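Local coordinates for L-hydantoinase (Arthrobacter aurescens, PDB 1GKR), which hydrolyses the cyclic amide ring of 5-substituted hydantoins, preferring aryl over alkyl derivatives, with two zinc ions per subunit and an enantioselectivity that depends on the substrate, at residues A[4-9]-A[389-394]; A[56-61]-A[336-341]; A[269-274]-A[292-297]; A[344-349]-A[358-363]; A[364-369]-A[378-383]. All coordinates share one frame; numbering follows the deposited sequence.

Interaction 1 of 5, residues A[4-9]-A[389-394]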
# COMPACT_ATOMS: atom_id res chain seq x y z
N VAL A 4 -45.23 -16.26 25.54
CA VAL A 4 -44.17 -17.11 26.09
C VAL A 4 -43.06 -16.29 26.71
O VAL A 4 -42.79 -15.17 26.29
CB VAL A 4 -43.57 -18.05 25.00
CG1 VAL A 4 -43.21 -17.26 23.78
CG2 VAL A 4 -42.34 -18.77 25.52
N ILE A 5 -42.43 -16.87 27.73
CA ILE A 5 -41.33 -16.24 28.42
C ILE A 5 -40.18 -17.24 28.49
O ILE A 5 -40.36 -18.37 28.94
CB ILE A 5 -41.70 -15.84 29.86
CG1 ILE A 5 -42.56 -14.59 29.84
CG2 ILE A 5 -40.44 -15.57 30.69
CD1 ILE A 5 -42.99 -14.15 31.23
N VAL A 6 -39.02 -16.82 28.01
CA VAL A 6 -37.84 -17.67 28.06
C VAL A 6 -37.03 -17.03 29.17
O VAL A 6 -36.57 -15.90 29.02
CB VAL A 6 -37.03 -17.61 26.75
CG1 VAL A 6 -35.95 -18.66 26.78
CG2 VAL A 6 -37.94 -17.80 25.55
N LYS A 7 -36.88 -17.72 30.29
CA LYS A 7 -36.13 -17.12 31.36
C LYS A 7 -34.79 -17.72 31.70
O LYS A 7 -34.50 -18.87 31.34
CB LYS A 7 -37.00 -17.00 32.62
CG LYS A 7 -37.75 -18.22 33.05
CD LYS A 7 -38.82 -17.76 34.04
CE LYS A 7 -39.38 -18.92 34.85
NZ LYS A 7 -38.33 -19.62 35.67
N ASN A 8 -33.97 -16.91 32.37
CA ASN A 8 -32.63 -17.28 32.77
C ASN A 8 -31.79 -17.49 31.54
O ASN A 8 -31.14 -18.52 31.37
CB ASN A 8 -32.64 -18.54 33.62
CG ASN A 8 -33.56 -18.40 34.81
OD1 ASN A 8 -33.48 -17.42 35.55
ND2 ASN A 8 -34.45 -19.38 35.00
N CYS A 9 -31.82 -16.50 30.66
CA CYS A 9 -31.06 -16.57 29.43
C CYS A 9 -29.76 -15.85 29.62
O CYS A 9 -29.69 -14.85 30.33
CB CYS A 9 -31.78 -15.85 28.29
SG CYS A 9 -33.41 -16.42 27.89
N LEU A 389 -34.99 -17.57 18.49
CA LEU A 389 -33.86 -17.91 19.34
C LEU A 389 -33.44 -19.34 19.22
O LEU A 389 -34.12 -20.18 18.65
CB LEU A 389 -34.13 -17.73 20.84
CG LEU A 389 -35.22 -17.03 21.62
CD1 LEU A 389 -36.10 -16.19 20.75
CD2 LEU A 389 -36.01 -18.08 22.33
N LEU A 390 -32.31 -19.59 19.86
CA LEU A 390 -31.72 -20.90 19.95
C LEU A 390 -31.23 -20.99 21.39
O LEU A 390 -30.59 -20.06 21.90
CB LEU A 390 -30.51 -21.03 19.01
CG LEU A 390 -30.64 -20.75 17.51
CD1 LEU A 390 -29.36 -21.17 16.79
CD2 LEU A 390 -31.81 -21.51 16.95
N ILE A 391 -31.57 -22.07 22.08
CA ILE A 391 -31.04 -22.26 23.42
C ILE A 391 -29.88 -23.20 23.08
O ILE A 391 -30.07 -24.23 22.45
CB ILE A 391 -32.04 -22.95 24.35
CG1 ILE A 391 -33.21 -22.01 24.63
CG2 ILE A 391 -31.36 -23.33 25.65
CD1 ILE A 391 -34.26 -22.56 25.57
N LEU A 392 -28.67 -22.82 23.47
CA LEU A 392 -27.50 -23.63 23.17
C LEU A 392 -27.08 -24.55 24.29
O LEU A 392 -27.48 -24.39 25.43
CB LEU A 392 -26.32 -22.72 22.81
CG LEU A 392 -26.10 -22.34 21.35
CD1 LEU A 392 -27.38 -21.93 20.67
CD2 LEU A 392 -25.09 -21.21 21.32
N ASP A 393 -26.26 -25.53 23.95
CA ASP A 393 -25.72 -26.44 24.94
C ASP A 393 -24.29 -26.67 24.46
O ASP A 393 -24.07 -27.42 23.49
CB ASP A 393 -26.48 -27.76 24.95
CG ASP A 393 -26.10 -28.64 26.12
OD1 ASP A 393 -24.89 -28.78 26.41
OD2 ASP A 393 -27.01 -29.20 26.76
N LEU A 394 -23.33 -26.01 25.10
CA LEU A 394 -21.94 -26.15 24.71
C LEU A 394 -21.24 -27.30 25.42
O LEU A 394 -20.02 -27.42 25.39
CB LEU A 394 -21.17 -24.85 24.97
CG LEU A 394 -21.47 -23.64 24.08
CD1 LEU A 394 -21.98 -24.09 22.72
CD2 LEU A 394 -22.50 -22.78 24.74
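No ring, amide or carboxylate enters the contact of V6 with L389 and I391, so there are no faces or edges to match; three branched aliphatic side chains meet through their methyl groups. CG2 of V6 and CD2 of L389 reach toward each other tip to tip, 3.8 Å apart. The other branch of V6 serves I391, with V6 CG1 4.4 Å from I391 CD1, a looser approach. One valine thus divides its two methyls between alternate residues of strand 389-393. The division follows from its first torsion: CG1 stands anti to the backbone N (chi1 -172°), beside the carbonyl carbon, which leaves CG2 beside the N. I391 gains its reach from an extended ethyl branch (chi2 -179°), whose terminal methyl comes closer to V6 than the direction of CB would suggest. These strands belong to the small beta-sandwich domain that accompanies the TIM barrel in hydantoinases, built from the two ends of the chain. No backbone hydrogen bond joins them: V6 pairs through its main chain with I22 of strand 16-25, whereas strand 389-393 lies between strands 51-62 and 418-428. Around the methyls the apolar layer continues with V52, touched by both C9 and L389, and with M427 and L425, which lie against L389 and I391. L381, from the loop that leads into the strand, packs against L389 as well.

Interaction 2 of 5, residues A[56-61]-A[336-341]. With ZN (zinc ion), chain F.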
# COMPACT_ATOMS: atom_id res chain seq x y z
N VAL A 56 -29.92 -18.34 13.52
CA VAL A 56 -28.91 -18.12 12.50
C VAL A 56 -29.57 -17.74 11.18
O VAL A 56 -30.60 -18.31 10.81
CB VAL A 56 -28.08 -19.39 12.27
CG1 VAL A 56 -27.26 -19.24 11.00
CG2 VAL A 56 -27.19 -19.63 13.48
N VAL A 57 -28.99 -16.76 10.49
CA VAL A 57 -29.50 -16.31 9.20
C VAL A 57 -28.49 -16.75 8.16
O VAL A 57 -27.40 -16.18 8.07
CB VAL A 57 -29.66 -14.77 9.16
CG1 VAL A 57 -29.98 -14.31 7.74
CG2 VAL A 57 -30.77 -14.33 10.10
N ASP A 58 -28.83 -17.76 7.37
CA ASP A 58 -27.93 -18.26 6.34
C ASP A 58 -28.29 -17.68 4.97
O ASP A 58 -29.34 -17.99 4.41
CB ASP A 58 -27.96 -19.78 6.30
CG ASP A 58 -26.79 -20.35 5.56
OD1 ASP A 58 -26.36 -19.71 4.58
OD2 ASP A 58 -26.29 -21.43 5.94
N GLU A 59 -27.41 -16.83 4.46
CA GLU A 59 -27.58 -16.14 3.18
C GLU A 59 -27.18 -16.97 1.97
O GLU A 59 -27.31 -16.52 0.83
CB GLU A 59 -26.72 -14.87 3.16
CG GLU A 59 -25.23 -15.20 3.24
CD GLU A 59 -24.33 -13.98 3.33
OE1 GLU A 59 -24.82 -12.91 3.74
OE2 GLU A 59 -23.13 -14.11 3.01
N HIS A 60 -26.66 -18.17 2.21
CA HIS A 60 -26.21 -18.98 1.09
C HIS A 60 -26.74 -20.41 1.09
O HIS A 60 -26.04 -21.35 1.45
CB HIS A 60 -24.69 -18.97 1.07
CG HIS A 60 -24.10 -19.41 -0.23
ND1 HIS A 60 -22.85 -19.03 -0.65
CD2 HIS A 60 -24.61 -20.20 -1.21
CE1 HIS A 60 -22.61 -19.56 -1.83
NE2 HIS A 60 -23.66 -20.27 -2.19
N VAL A 61 -27.98 -20.56 0.65
CA VAL A 61 -28.62 -21.85 0.63
C VAL A 61 -29.09 -22.27 -0.77
O VAL A 61 -29.66 -21.47 -1.53
CB VAL A 61 -29.83 -21.84 1.60
CG1 VAL A 61 -30.48 -23.22 1.68
CG2 VAL A 61 -29.35 -21.40 2.96
N LEU A 336 -23.63 -30.64 1.64
CA LEU A 336 -24.76 -30.25 2.48
C LEU A 336 -24.13 -29.54 3.67
O LEU A 336 -22.96 -29.76 3.96
CB LEU A 336 -25.52 -31.49 2.96
CG LEU A 336 -26.14 -32.34 1.85
CD1 LEU A 336 -26.87 -33.52 2.46
CD2 LEU A 336 -27.11 -31.52 1.04
N GLY A 337 -24.89 -28.67 4.33
CA GLY A 337 -24.32 -27.96 5.46
C GLY A 337 -25.34 -27.33 6.39
O GLY A 337 -24.99 -26.81 7.45
N LEU A 338 -26.60 -27.39 6.00
CA LEU A 338 -27.66 -26.81 6.79
C LEU A 338 -27.78 -27.40 8.19
O LEU A 338 -28.16 -26.72 9.13
CB LEU A 338 -28.97 -27.01 6.05
CG LEU A 338 -29.81 -25.78 5.77
CD1 LEU A 338 -28.95 -24.56 5.63
CD2 LEU A 338 -30.61 -26.04 4.50
N GLU A 339 -27.44 -28.67 8.33
CA GLU A 339 -27.56 -29.33 9.62
C GLU A 339 -26.27 -29.34 10.43
O GLU A 339 -26.30 -29.59 11.63
CB GLU A 339 -28.06 -30.76 9.39
CG GLU A 339 -29.02 -31.25 10.46
CD GLU A 339 -29.69 -32.55 10.09
OE1 GLU A 339 -30.31 -32.62 9.01
OE2 GLU A 339 -29.60 -33.51 10.89
N THR A 340 -25.15 -29.05 9.78
CA THR A 340 -23.85 -29.06 10.44
C THR A 340 -23.13 -27.71 10.60
O THR A 340 -22.08 -27.64 11.24
CB THR A 340 -22.90 -29.99 9.70
OG1 THR A 340 -22.81 -29.59 8.33
CG2 THR A 340 -23.41 -31.41 9.75
N SER A 341 -23.69 -26.65 10.03
CA SER A 341 -23.06 -25.35 10.09
C SER A 341 -22.81 -24.79 11.49
O SER A 341 -21.66 -24.52 11.86
CB SER A 341 -23.86 -24.35 9.29
OG SER A 341 -23.16 -23.14 9.24
ZN ZN F . -23.31 -21.60 -3.81
O HOH W 1 -24.88 -21.23 8.37
O HOH W 2 -21.47 -23.00 -4.79
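Apolar packing brings V61 and L338 together, their side chains crossing at about a right angle. CG1 of V61 lies 4.0 Å from CD2 of L338, while L338 CD1 turns to V61 CG2 and also comes within 4.1 Å of D58 OD2; I87, S81 and A82 add to the surroundings of L338. Polar links run through D58. Its OD1 accepts the backbone N-H of H60 at 2.8 Å, nearly along the C-O axis and fairly straight (160°), which makes an Asx turn at the corner of the strand. The other oxygen, OD2, is hydrogen-bonded to S311 OG and receives a bond from a water that lies 2.7 Å from S341 OG, so a single water joins the two segments. In the loop, G337 O accepts from the backbone N of both T340 and S341. The third kind of interaction is metal coordination: H60 NE2 binds the zinc ion at 2.1 Å, a site completed by H62, D312, the carbamate of K147 and a water, and H60 ND1 is hydrogen-bonded to E262. This zinc is one half of the binuclear centre of the TIM-barrel amidohydrolases, the carbamate of K147 bridging to the second. D58 therefore acts as a second-shell residue: it fixes the backbone of a zinc ligand, and its buried carboxylate is in turn held by S311 and by the water shared with S341.

Interaction 3 of 5, residues A[269-274]-A[292-297]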
# COMPACT_ATOMS: atom_id res chain seq x y z
N ASN A 269 -13.45 -25.67 8.54
CA ASN A 269 -13.35 -26.99 9.16
C ASN A 269 -12.83 -28.13 8.31
O ASN A 269 -12.88 -29.28 8.73
CB ASN A 269 -14.71 -27.36 9.73
CG ASN A 269 -15.18 -26.38 10.77
OD1 ASN A 269 -14.69 -26.37 11.90
ND2 ASN A 269 -16.12 -25.51 10.39
N ILE A 270 -12.35 -27.83 7.10
CA ILE A 270 -11.81 -28.88 6.24
C ILE A 270 -10.54 -28.37 5.60
O ILE A 270 -10.40 -27.17 5.33
CB ILE A 270 -12.78 -29.28 5.13
CG1 ILE A 270 -14.12 -29.68 5.73
CG2 ILE A 270 -12.23 -30.47 4.37
CD1 ILE A 270 -15.16 -29.95 4.69
N THR A 271 -9.62 -29.28 5.34
CA THR A 271 -8.33 -28.92 4.78
C THR A 271 -7.99 -29.85 3.65
O THR A 271 -8.57 -30.93 3.54
CB THR A 271 -7.28 -29.03 5.87
OG1 THR A 271 -7.20 -27.78 6.54
CG2 THR A 271 -5.95 -29.42 5.33
N THR A 272 -7.06 -29.44 2.79
CA THR A 272 -6.69 -30.31 1.70
C THR A 272 -6.12 -31.62 2.21
O THR A 272 -6.23 -32.64 1.54
CB THR A 272 -5.70 -29.66 0.71
OG1 THR A 272 -4.57 -29.13 1.40
CG2 THR A 272 -6.40 -28.57 -0.07
N ASP A 273 -5.50 -31.66 3.40
CA ASP A 273 -5.01 -32.96 3.81
C ASP A 273 -6.10 -33.85 4.40
O ASP A 273 -5.82 -34.73 5.21
CB ASP A 273 -3.74 -32.92 4.70
CG ASP A 273 -3.60 -31.68 5.54
OD1 ASP A 273 -4.29 -31.57 6.57
OD2 ASP A 273 -2.77 -30.83 5.17
N ASP A 274 -7.33 -33.63 3.96
CA ASP A 274 -8.48 -34.44 4.36
C ASP A 274 -9.00 -34.99 3.04
O ASP A 274 -9.89 -35.84 3.00
CB ASP A 274 -9.59 -33.59 5.00
CG ASP A 274 -9.29 -33.22 6.42
OD1 ASP A 274 -8.97 -34.13 7.21
OD2 ASP A 274 -9.39 -32.02 6.77
N GLU A 292 -2.12 -24.70 5.94
CA GLU A 292 -1.46 -23.45 6.28
C GLU A 292 -2.40 -22.29 6.12
O GLU A 292 -2.47 -21.42 7.00
CB GLU A 292 -0.26 -23.22 5.39
CG GLU A 292 0.71 -24.36 5.40
CD GLU A 292 1.83 -24.13 4.41
OE1 GLU A 292 2.53 -23.09 4.54
OE2 GLU A 292 2.00 -24.98 3.49
N MET A 293 -3.13 -22.25 5.01
CA MET A 293 -4.06 -21.16 4.77
C MET A 293 -5.20 -21.23 5.76
O MET A 293 -5.74 -20.20 6.19
CB MET A 293 -4.60 -21.19 3.35
CG MET A 293 -3.50 -21.01 2.34
SD MET A 293 -4.04 -20.91 0.65
CE MET A 293 -3.86 -19.10 0.35
N ASN A 294 -5.56 -22.45 6.14
CA ASN A 294 -6.63 -22.66 7.09
C ASN A 294 -6.35 -21.92 8.41
O ASN A 294 -7.25 -21.29 8.98
CB ASN A 294 -6.80 -24.15 7.36
CG ASN A 294 -7.98 -24.43 8.26
OD1 ASN A 294 -9.10 -24.59 7.79
ND2 ASN A 294 -7.74 -24.46 9.57
N ILE A 295 -5.12 -21.97 8.91
CA ILE A 295 -4.78 -21.27 10.14
C ILE A 295 -5.09 -19.78 10.01
O ILE A 295 -5.76 -19.21 10.86
CB ILE A 295 -3.29 -21.44 10.48
CG1 ILE A 295 -3.00 -22.89 10.85
CG2 ILE A 295 -2.90 -20.54 11.63
CD1 ILE A 295 -1.56 -23.24 10.70
N ARG A 296 -4.60 -19.17 8.94
CA ARG A 296 -4.82 -17.75 8.67
C ARG A 296 -6.31 -17.43 8.70
O ARG A 296 -6.74 -16.48 9.34
CB ARG A 296 -4.27 -17.39 7.31
CG ARG A 296 -2.77 -17.23 7.24
CD ARG A 296 -2.40 -15.76 7.35
NE ARG A 296 -2.74 -14.98 6.15
CZ ARG A 296 -2.36 -15.30 4.91
NH1 ARG A 296 -1.64 -16.40 4.69
NH2 ARG A 296 -2.68 -14.51 3.89
N LEU A 297 -7.08 -18.22 7.97
CA LEU A 297 -8.52 -18.04 7.88
C LEU A 297 -9.15 -17.92 9.26
O LEU A 297 -9.95 -17.01 9.51
CB LEU A 297 -9.13 -19.23 7.15
CG LEU A 297 -9.89 -18.99 5.85
CD1 LEU A 297 -9.18 -17.98 4.97
CD2 LEU A 297 -10.03 -20.32 5.13
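N294 lays its CB and the root of its amide over the hydroxyl of T271, with CB 3.7 Å and CG 3.8 Å from T271 OG1. N294 belongs to helix 291-303, which lies in the connection between the parallel strands 259-263 and 308-309 of the TIM barrel, and T271 to the loop between the short helices 265-268 and 275-278; the contact therefore binds two parts of one strand-to-strand connection. The two side chains cross at about a right angle. N294 CG is anti to the backbone N (chi1 -175°), which sends the amide out from the helix toward the loop, and T271 answers with OG1 held beside its own backbone N. No hydrogen bond passes between the segments, so the helix rests on the loop by van der Waals contact. The loop also carries bonds of its own. Residues 272-274 form a short 3-10 turn, and D274 N returns a weak bond to T271 O. Farther out, A291 at the start of the same helix touches T271 and D273, while the backbone of T272 pairs with that of R289. I270 directs its CB away from the helix and packs against P413 and F414. R296, elsewhere on helix 291-303, makes a salt bridge with D244, tying this helix to helix 243-254. Within the loop, the N-H of T271 is taken by D274 OD2 at 3.1 Å, using the anti lone pair, on the side away from D274 OD1.

Interaction 4 of 5, residues A[344-349]-A[358-363]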
# COMPACT_ATOMS: atom_id res chain seq x y z
N MET A 344 -20.74 -27.17 13.83
CA MET A 344 -19.34 -27.25 13.46
C MET A 344 -18.59 -26.03 13.97
O MET A 344 -17.48 -26.16 14.49
CB MET A 344 -19.21 -27.39 11.94
CG MET A 344 -18.29 -28.53 11.52
SD MET A 344 -18.64 -30.07 12.42
CE MET A 344 -17.05 -30.77 12.50
N MET A 345 -19.19 -24.84 13.85
CA MET A 345 -18.55 -23.60 14.32
C MET A 345 -18.47 -23.58 15.85
O MET A 345 -17.47 -23.18 16.43
CB MET A 345 -19.32 -22.37 13.85
CG MET A 345 -19.30 -22.14 12.36
SD MET A 345 -17.66 -22.38 11.65
CE MET A 345 -16.75 -21.04 12.40
N LEU A 346 -19.56 -24.01 16.48
CA LEU A 346 -19.62 -24.08 17.93
C LEU A 346 -18.56 -25.05 18.45
O LEU A 346 -17.82 -24.75 19.38
CB LEU A 346 -21.00 -24.57 18.34
CG LEU A 346 -21.98 -23.63 19.03
CD1 LEU A 346 -21.75 -22.18 18.64
CD2 LEU A 346 -23.39 -24.09 18.69
N THR A 347 -18.48 -26.21 17.81
CA THR A 347 -17.55 -27.26 18.20
C THR A 347 -16.06 -26.95 17.99
O THR A 347 -15.29 -27.02 18.94
CB THR A 347 -17.89 -28.58 17.46
OG1 THR A 347 -19.13 -29.08 17.95
CG2 THR A 347 -16.81 -29.62 17.67
N ASN A 348 -15.67 -26.63 16.77
CA ASN A 348 -14.27 -26.37 16.49
C ASN A 348 -13.84 -24.92 16.60
O ASN A 348 -12.65 -24.60 16.45
CB ASN A 348 -13.93 -26.88 15.10
CG ASN A 348 -14.28 -28.34 14.94
OD1 ASN A 348 -13.68 -29.21 15.57
ND2 ASN A 348 -15.26 -28.62 14.09
N GLY A 349 -14.81 -24.05 16.85
CA GLY A 349 -14.52 -22.63 17.00
C GLY A 349 -14.66 -22.19 18.45
O GLY A 349 -13.66 -21.96 19.14
N GLU A 358 -19.55 -14.04 20.81
CA GLU A 358 -19.95 -12.73 20.32
C GLU A 358 -19.67 -12.57 18.85
O GLU A 358 -20.50 -12.04 18.11
CB GLU A 358 -19.25 -11.62 21.10
CG GLU A 358 -19.66 -11.52 22.57
CD GLU A 358 -18.73 -12.29 23.50
OE1 GLU A 358 -18.27 -13.39 23.12
OE2 GLU A 358 -18.47 -11.79 24.62
N ARG A 359 -18.51 -13.02 18.41
CA ARG A 359 -18.16 -12.89 17.00
C ARG A 359 -19.01 -13.84 16.15
O ARG A 359 -19.45 -13.47 15.05
CB ARG A 359 -16.68 -13.19 16.81
CG ARG A 359 -16.30 -13.25 15.36
CD ARG A 359 -15.27 -12.21 15.02
NE ARG A 359 -15.83 -10.87 14.97
CZ ARG A 359 -15.13 -9.77 15.26
NH1 ARG A 359 -13.85 -9.86 15.62
NH2 ARG A 359 -15.70 -8.58 15.17
N LEU A 360 -19.24 -15.05 16.66
CA LEU A 360 -20.04 -16.03 15.95
C LEU A 360 -21.41 -15.46 15.66
O LEU A 360 -21.91 -15.58 14.55
CB LEU A 360 -20.19 -17.30 16.79
CG LEU A 360 -20.91 -18.47 16.11
CD1 LEU A 360 -20.40 -19.78 16.67
CD2 LEU A 360 -22.40 -18.35 16.32
N VAL A 361 -22.02 -14.83 16.65
CA VAL A 361 -23.34 -14.25 16.44
C VAL A 361 -23.30 -13.11 15.43
O VAL A 361 -24.26 -12.88 14.70
CB VAL A 361 -23.93 -13.76 17.78
CG1 VAL A 361 -25.09 -12.80 17.54
CG2 VAL A 361 -24.42 -14.95 18.56
N GLU A 362 -22.17 -12.41 15.38
CA GLU A 362 -22.03 -11.29 14.46
C GLU A 362 -21.99 -11.75 13.01
O GLU A 362 -22.70 -11.19 12.16
CB GLU A 362 -20.76 -10.50 14.76
CG GLU A 362 -20.65 -9.23 13.95
CD GLU A 362 -19.33 -8.52 14.13
OE1 GLU A 362 -18.29 -9.22 14.12
OE2 GLU A 362 -19.33 -7.27 14.27
N VAL A 363 -21.18 -12.77 12.73
CA VAL A 363 -21.04 -13.27 11.36
C VAL A 363 -22.13 -14.25 10.89
O VAL A 363 -22.32 -14.44 9.68
CB VAL A 363 -19.67 -13.94 11.16
CG1 VAL A 363 -18.56 -13.00 11.53
CG2 VAL A 363 -19.59 -15.19 11.97
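L360 rests one methyl, CD1, against two consecutive residues of the facing helix, M345 and L346. Helices 341-350 and 357-372 are consecutive helices of the amidohydrolase barrel domain, joined by a short link, and their backbones come nearest at M345 and L360, where the CA atoms are 7.9 Å apart. The close part is small and wholly apolar. CD1 of L360 lies 3.4 Å from CD1 of L346, the two leucines crossing at about a right angle, and 4.0 Å from CB of M345. L360 CG is anti to the backbone N (chi1 -175°), directing the branch into the interface. M53 of strand 51-62 touches L360 too, and L394 packs on L346, which ties the helix pair to the neighbouring strands. The M345 side chain bends at chi2 and chi3 and meets L268 and M364. On the partly exposed side, polar groups take over, and none of them bridges the two segments. There R359 NH1 reaches E302 O of helix 291-303, and N348 gives a weak bond back to M344 O. R359 grips E362 side-on with NE and NH2, both directed to the single oxygen OE1, at 3.1 Å from NE and 2.9 Å from NH2, in the guanidinium plane.

Interaction 5 of 5, residues A[364-369]-A[378-383]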
# COMPACT_ATOMS: atom_id res chain seq x y z
N MET A 364 -22.84 -14.87 11.83
CA MET A 364 -23.88 -15.83 11.48
C MET A 364 -25.29 -15.32 11.65
O MET A 364 -26.23 -15.96 11.18
CB MET A 364 -23.72 -17.13 12.28
CG MET A 364 -22.50 -17.90 11.87
SD MET A 364 -22.34 -19.51 12.62
CE MET A 364 -23.23 -20.51 11.43
N CYS A 365 -25.45 -14.18 12.32
CA CYS A 365 -26.78 -13.62 12.54
C CYS A 365 -26.91 -12.16 12.16
O CYS A 365 -27.67 -11.80 11.27
CB CYS A 365 -27.19 -13.78 14.00
SG CYS A 365 -26.95 -15.43 14.70
N GLU A 366 -26.16 -11.31 12.85
CA GLU A 366 -26.23 -9.88 12.62
C GLU A 366 -25.87 -9.35 11.24
O GLU A 366 -26.73 -8.78 10.56
CB GLU A 366 -25.41 -9.16 13.68
CG GLU A 366 -26.13 -9.07 15.02
CD GLU A 366 -25.21 -8.70 16.17
OE1 GLU A 366 -24.26 -7.92 15.94
OE2 GLU A 366 -25.45 -9.19 17.30
N LYS A 367 -24.62 -9.52 10.81
CA LYS A 367 -24.22 -9.00 9.51
C LYS A 367 -25.05 -9.51 8.34
O LYS A 367 -25.50 -8.72 7.49
CB LYS A 367 -22.73 -9.27 9.27
CG LYS A 367 -21.85 -8.04 9.50
CD LYS A 367 -20.39 -8.44 9.71
CE LYS A 367 -19.48 -7.22 9.80
NZ LYS A 367 -20.08 -6.19 10.70
N PRO A 368 -25.25 -10.83 8.24
CA PRO A 368 -26.07 -11.22 7.09
C PRO A 368 -27.43 -10.48 7.06
O PRO A 368 -27.81 -9.94 6.03
CB PRO A 368 -26.19 -12.75 7.24
CG PRO A 368 -25.68 -13.03 8.65
CD PRO A 368 -24.66 -12.01 8.90
N ALA A 369 -28.12 -10.42 8.19
CA ALA A 369 -29.40 -9.72 8.23
C ALA A 369 -29.21 -8.25 7.86
O ALA A 369 -29.95 -7.69 7.06
CB ALA A 369 -30.01 -9.82 9.62
N LYS A 378 -34.80 -9.88 11.75
CA LYS A 378 -34.02 -11.11 11.97
C LYS A 378 -32.61 -10.73 12.41
O LYS A 378 -32.20 -9.60 12.24
CB LYS A 378 -33.92 -11.92 10.68
CG LYS A 378 -35.24 -12.28 10.05
CD LYS A 378 -36.04 -13.20 10.95
CE LYS A 378 -37.36 -13.56 10.31
NZ LYS A 378 -38.11 -14.52 11.16
N GLY A 379 -31.87 -11.66 12.98
CA GLY A 379 -30.51 -11.31 13.34
C GLY A 379 -30.20 -10.82 14.73
O GLY A 379 -29.03 -10.75 15.06
N THR A 380 -31.21 -10.42 15.51
CA THR A 380 -31.00 -10.01 16.92
C THR A 380 -32.27 -10.19 17.71
O THR A 380 -33.34 -10.41 17.15
CB THR A 380 -30.61 -8.51 17.17
OG1 THR A 380 -31.36 -7.64 16.32
CG2 THR A 380 -29.11 -8.30 17.02
N LEU A 381 -32.13 -10.06 19.02
CA LEU A 381 -33.24 -10.17 19.92
C LEU A 381 -33.44 -8.81 20.59
O LEU A 381 -32.92 -8.55 21.66
CB LEU A 381 -32.97 -11.25 20.97
CG LEU A 381 -33.34 -12.73 20.78
CD1 LEU A 381 -34.21 -12.92 19.56
CD2 LEU A 381 -32.07 -13.56 20.69
N GLN A 382 -34.17 -7.92 19.94
CA GLN A 382 -34.43 -6.62 20.54
C GLN A 382 -35.93 -6.44 20.56
O GLN A 382 -36.65 -7.22 19.94
CB GLN A 382 -33.80 -5.50 19.72
CG GLN A 382 -32.30 -5.59 19.64
CD GLN A 382 -31.68 -4.38 18.97
OE1 GLN A 382 -30.59 -4.48 18.37
NE2 GLN A 382 -32.35 -3.24 19.07
N VAL A 383 -36.42 -5.44 21.26
CA VAL A 383 -37.85 -5.23 21.29
C VAL A 383 -38.25 -4.90 19.86
O VAL A 383 -37.66 -4.01 19.24
CB VAL A 383 -38.22 -4.08 22.26
CG1 VAL A 383 -39.62 -3.56 21.96
CG2 VAL A 383 -38.15 -4.58 23.69
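A loop backbone lies against the side of a helix here: G379, with K378 and T380 on its two flanks, rests on C365, E366 and A369 of helix 357-372, just before the chain enters strand 389-393. The CA atoms of C365 and G379 are only 4.5 Å apart, and no hydrogen bond joins the segments. Because G379 has no side chain, its CA can settle 3.5 Å from C365 O and 4.0 Å from A369 CB, where a CB would run into the A369 methyl; its backbone also takes a positive phi (94°). The A369 methyl points at the loop and meets the preceding carbonyl, with CB 3.4 Å from K378 O. On the other flank, E366 CG lies 3.4 Å from G379 O and 3.7 Å from T380 CG2; these two side chains cross at about a right angle. E366 extends beyond CG, so that its aliphatic part does the packing while its carboxylate continues to S14, whose hydroxyl is hydrogen-bonded to OE1. K378 turns its amine away from the helix to a cluster of carboxylates, forming salt bridges with D388, D386 and D120, and these charges probably hold this part of the loop in place. The helix is kinked at P368, whose N cannot bond to the turn before, and the bond from A369 N to C365 O is weak. Farther along, Q382 packs on T18 of the second subunit. The passage from the last helix packed on the TIM barrel into the beta-sandwich strands is that of the hydantoinase/dihydropyrimidinase fold.

Interaction 1 closes the longest loop, and the other four are nested inside it. Interaction 3 lies in turn within the loop of interaction 2, whose close is followed by interactions 4 and 5. The last two share helix 357-372, with centres about 14 Å apart. Strand 51-62 of interaction 2 neighbours strand 389-393 of interaction 1, although the centres of the two interactions are about 21 Å apart, and its V57 N makes a probable hydrogen bond with M364 O of interaction 5. L394 touches L346, and L389 touches L381, so interaction 1 meets both helix contacts. Interactions 2, 4, 5 and 1 thus link the zinc-bearing barrel core through helix 357-372 to the beta-sandwich domain, while interaction 3 meets interaction 4 through N269.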